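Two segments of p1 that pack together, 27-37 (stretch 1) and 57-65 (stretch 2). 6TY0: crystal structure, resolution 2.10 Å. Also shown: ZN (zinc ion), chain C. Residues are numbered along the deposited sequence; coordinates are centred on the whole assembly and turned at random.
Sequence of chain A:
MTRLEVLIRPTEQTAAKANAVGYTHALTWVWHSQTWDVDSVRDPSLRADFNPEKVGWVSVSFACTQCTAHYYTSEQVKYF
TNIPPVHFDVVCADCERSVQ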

# COMPACT_ATOMS: atom_id res chain seq x y z
N LEU A 27 17.51 1.75 0.85
CA LEU A 27 16.66 0.59 1.10
C LEU A 27 15.30 1.17 1.37
O LEU A 27 15.15 1.95 2.30
CB LEU A 27 17.14 -0.25 2.28
CG LEU A 27 16.37 -1.56 2.52
CD1 LEU A 27 16.48 -2.51 1.34
CD2 LEU A 27 16.89 -2.27 3.76
N THR A 28 14.30 0.86 0.54
CA THR A 28 12.98 1.44 0.76
C THR A 28 11.98 0.31 0.83
O THR A 28 12.32 -0.86 0.61
CB THR A 28 12.62 2.49 -0.30
OG1 THR A 28 11.40 3.13 0.07
CG2 THR A 28 12.45 1.88 -1.67
N TRP A 29 10.74 0.61 1.14
CA TRP A 29 9.76 -0.47 1.05
C TRP A 29 8.36 0.01 0.74
O TRP A 29 8.00 1.18 0.93
CB TRP A 29 9.79 -1.34 2.32
CG TRP A 29 9.41 -0.58 3.50
CD1 TRP A 29 8.17 -0.42 3.98
CD2 TRP A 29 10.28 0.17 4.34
NE1 TRP A 29 8.18 0.40 5.09
CE2 TRP A 29 9.48 0.78 5.34
CE3 TRP A 29 11.67 0.41 4.36
CZ2 TRP A 29 10.01 1.60 6.36
CZ3 TRP A 29 12.20 1.24 5.37
CH2 TRP A 29 11.36 1.83 6.34
N VAL A 30 7.59 -0.94 0.21
CA VAL A 30 6.15 -0.72 0.00
C VAL A 30 5.46 -1.91 0.61
O VAL A 30 6.11 -2.87 1.05
CB VAL A 30 5.77 -0.56 -1.50
CG1 VAL A 30 6.49 0.61 -2.11
CG2 VAL A 30 6.07 -1.79 -2.32
N TRP A 31 4.13 -1.83 0.61
CA TRP A 31 3.27 -2.87 1.15
C TRP A 31 2.26 -3.38 0.13
O TRP A 31 1.79 -2.63 -0.75
CB TRP A 31 2.48 -2.31 2.33
CG TRP A 31 3.38 -1.68 3.37
CD1 TRP A 31 3.83 -0.37 3.41
CD2 TRP A 31 3.93 -2.33 4.52
NE1 TRP A 31 4.63 -0.18 4.51
CE2 TRP A 31 4.72 -1.35 5.21
CE3 TRP A 31 3.84 -3.64 5.04
CZ2 TRP A 31 5.41 -1.65 6.38
CZ3 TRP A 31 4.54 -3.95 6.24
CH2 TRP A 31 5.33 -2.94 6.88
N HIS A 32 1.89 -4.63 0.28
CA HIS A 32 0.84 -5.20 -0.52
C HIS A 32 0.01 -6.21 0.28
O HIS A 32 0.43 -6.68 1.32
CB HIS A 32 1.44 -5.84 -1.76
CG HIS A 32 2.28 -7.04 -1.48
ND1 HIS A 32 1.74 -8.28 -1.17
CD2 HIS A 32 3.62 -7.23 -1.57
CE1 HIS A 32 2.71 -9.17 -1.07
NE2 HIS A 32 3.86 -8.56 -1.28
N SER A 33 -1.14 -6.53 -0.25
CA SER A 33 -2.11 -7.40 0.37
C SER A 33 -1.84 -8.84 0.04
O SER A 33 -0.89 -9.19 -0.69
CB SER A 33 -3.53 -7.01 -0.10
OG SER A 33 -3.72 -7.40 -1.45
N GLN A 34 -2.72 -9.68 0.57
CA GLN A 34 -2.64 -11.13 0.41
C GLN A 34 -2.75 -11.57 -1.04
O GLN A 34 -2.20 -12.59 -1.41
CB GLN A 34 -3.75 -11.78 1.25
CG GLN A 34 -3.60 -11.57 2.76
CD GLN A 34 -3.98 -10.19 3.34
OE1 GLN A 34 -4.51 -9.28 2.67
NE2 GLN A 34 -3.68 -10.04 4.64
N THR A 35 -3.48 -10.80 -1.85
CA THR A 35 -3.61 -11.09 -3.27
C THR A 35 -2.24 -11.38 -3.92
O THR A 35 -2.15 -12.24 -4.79
CB THR A 35 -4.40 -9.97 -3.95
OG1 THR A 35 -5.66 -9.89 -3.31
CG2 THR A 35 -4.61 -10.19 -5.46
N TRP A 36 -1.18 -10.72 -3.45
CA TRP A 36 0.12 -10.76 -4.12
C TRP A 36 1.19 -11.53 -3.34
O TRP A 36 2.38 -11.45 -3.68
CB TRP A 36 0.56 -9.33 -4.41
CG TRP A 36 -0.50 -8.56 -5.06
CD1 TRP A 36 -1.28 -7.62 -4.49
CD2 TRP A 36 -0.98 -8.74 -6.39
NE1 TRP A 36 -2.18 -7.16 -5.38
CE2 TRP A 36 -2.03 -7.83 -6.56
CE3 TRP A 36 -0.62 -9.56 -7.46
CZ2 TRP A 36 -2.73 -7.72 -7.75
CZ3 TRP A 36 -1.31 -9.44 -8.64
CH2 TRP A 36 -2.35 -8.54 -8.77
N ASP A 37 0.75 -12.28 -2.33
CA ASP A 37 1.61 -13.27 -1.64
C ASP A 37 1.76 -14.54 -2.47
O ASP A 37 1.11 -15.56 -2.20
CB ASP A 37 1.00 -13.65 -0.29
CG ASP A 37 1.08 -12.52 0.73
OD1 ASP A 37 2.06 -11.74 0.69
OD2 ASP A 37 0.15 -12.40 1.56
N TRP A 57 10.82 8.95 -7.44
CA TRP A 57 9.79 7.98 -7.12
C TRP A 57 10.19 6.60 -7.61
O TRP A 57 10.78 6.43 -8.68
CB TRP A 57 8.49 8.33 -7.81
CG TRP A 57 7.75 9.49 -7.27
CD1 TRP A 57 7.68 10.75 -7.83
CD2 TRP A 57 6.90 9.52 -6.10
NE1 TRP A 57 6.84 11.56 -7.07
CE2 TRP A 57 6.35 10.83 -6.01
CE3 TRP A 57 6.57 8.58 -5.12
CZ2 TRP A 57 5.48 11.21 -4.98
CZ3 TRP A 57 5.69 8.96 -4.09
CH2 TRP A 57 5.16 10.27 -4.03
N VAL A 58 9.96 5.62 -6.76
CA VAL A 58 9.99 4.24 -7.16
C VAL A 58 8.50 3.83 -7.25
O VAL A 58 7.71 4.17 -6.38
CB VAL A 58 10.79 3.32 -6.21
CG1 VAL A 58 10.21 3.26 -4.81
CG2 VAL A 58 10.88 1.93 -6.81
N SER A 59 8.12 3.23 -8.36
CA SER A 59 6.73 2.76 -8.49
C SER A 59 6.72 1.26 -8.60
O SER A 59 7.61 0.63 -9.22
CB SER A 59 6.08 3.38 -9.72
OG SER A 59 6.61 2.79 -10.89
N VAL A 60 5.73 0.65 -7.98
CA VAL A 60 5.63 -0.78 -8.01
C VAL A 60 4.21 -1.11 -8.38
O VAL A 60 3.28 -0.72 -7.68
CB VAL A 60 6.03 -1.41 -6.66
CG1 VAL A 60 6.06 -2.93 -6.74
CG2 VAL A 60 7.39 -0.89 -6.19
N SER A 61 4.07 -1.82 -9.50
CA SER A 61 2.80 -2.24 -10.04
C SER A 61 2.66 -3.73 -9.95
O SER A 61 3.58 -4.48 -10.27
CB SER A 61 2.72 -1.88 -11.54
OG SER A 61 2.99 -0.49 -11.68
N PHE A 62 1.46 -4.17 -9.60
CA PHE A 62 1.11 -5.59 -9.62
C PHE A 62 -0.07 -5.78 -10.55
O PHE A 62 -1.02 -5.00 -10.53
CB PHE A 62 0.70 -6.08 -8.23
CG PHE A 62 1.74 -5.87 -7.18
CD1 PHE A 62 1.99 -4.61 -6.66
CD2 PHE A 62 2.43 -6.94 -6.67
CE1 PHE A 62 2.92 -4.42 -5.66
CE2 PHE A 62 3.36 -6.78 -5.66
CZ PHE A 62 3.61 -5.52 -5.14
N ALA A 63 -0.01 -6.79 -11.40
CA ALA A 63 -1.19 -7.12 -12.23
C ALA A 63 -1.25 -8.63 -12.44
O ALA A 63 -0.21 -9.22 -12.74
CB ALA A 63 -1.07 -6.44 -13.56
N CYS A 64 -2.44 -9.24 -12.31
CA CYS A 64 -2.60 -10.69 -12.59
C CYS A 64 -2.68 -10.94 -14.09
O CYS A 64 -3.42 -10.27 -14.80
CB CYS A 64 -3.87 -11.26 -11.95
SG CYS A 64 -4.08 -13.09 -12.07
N THR A 65 -1.95 -11.93 -14.58
CA THR A 65 -2.06 -12.33 -15.99
C THR A 65 -3.34 -13.12 -16.35
O THR A 65 -3.63 -13.30 -17.53
CB THR A 65 -0.85 -13.17 -16.35
OG1 THR A 65 -0.78 -14.28 -15.44
CG2 THR A 65 0.43 -12.33 -16.20
ZN ZN C . -5.93 -13.33 -10.79

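Two strands, 27-32 and 57-64, face each other with their chains running 31° apart in direction. Their axes come no closer than 9.0 Å. That spacing is too wide for backbone pairing, and no hydrogen bond crosses the contact. Side chains make most of the contact, with the backbone of Ala63 and Cys64 also touched by Trp36; 384 Å² is buried, both sides summed.

Strand alternation selects the residues. Thr28, Val30 and His32 point toward stretch 2, while Trp29 and Trp31 point away. Val58, Val60 and Phe62 point back, and Ser59 points away.

The first two pairs are light. Thr28, with chi1 in t, places its methyl CG2 4.1 Å from Val58 CG1, so a polar residue here makes its closest approach through carbon. Val30 is m and Val60 is t; Val30 CG2 lies 4.2 Å from Val60 CG2. These short, branched side chains meet across the 9.0 Å between the strand axes.

The aromatic end is heavier. Phe62 (102 Å²) and Trp36 (91 Å²) are covered most, and both are buried, as suits large apolar rings. His32 has 26 Å² covered. It takes chi1 p, and His32 ND1 donates to Ser33 O at 2.8 Å, a nearly straight hydrogen bond, consistent with this ring orientation. His32 CD2 sits 4.0 Å from Phe62 CZ, with the two rings oblique at 55°.

Beyond the strand, the chain turns through a 3-10 segment. Trp36 N bonds to Ser33 O at 3.2 Å, so this carbonyl accepts from both His32 and Trp36. Trp36, chi1 m and chi2 105°, lays its indole against Phe62. Phe62 CB stands 3.5 Å from the centroid of the Trp36 six-membered ring, almost on its normal, a CH-pi contact. Phe62 is also m, with chi2 74°; its ring lies oblique to both His32 and Trp36.

The indole reaches further along stretch 2: Trp36 CH2 is 3.6 Å from Cys64 N. Cys64 is t, and Cys64 SG binds ZN at 2.3 Å, together with three atoms from elsewhere in the structure, so the metal holds Cys64 rather than bridging the two stretches.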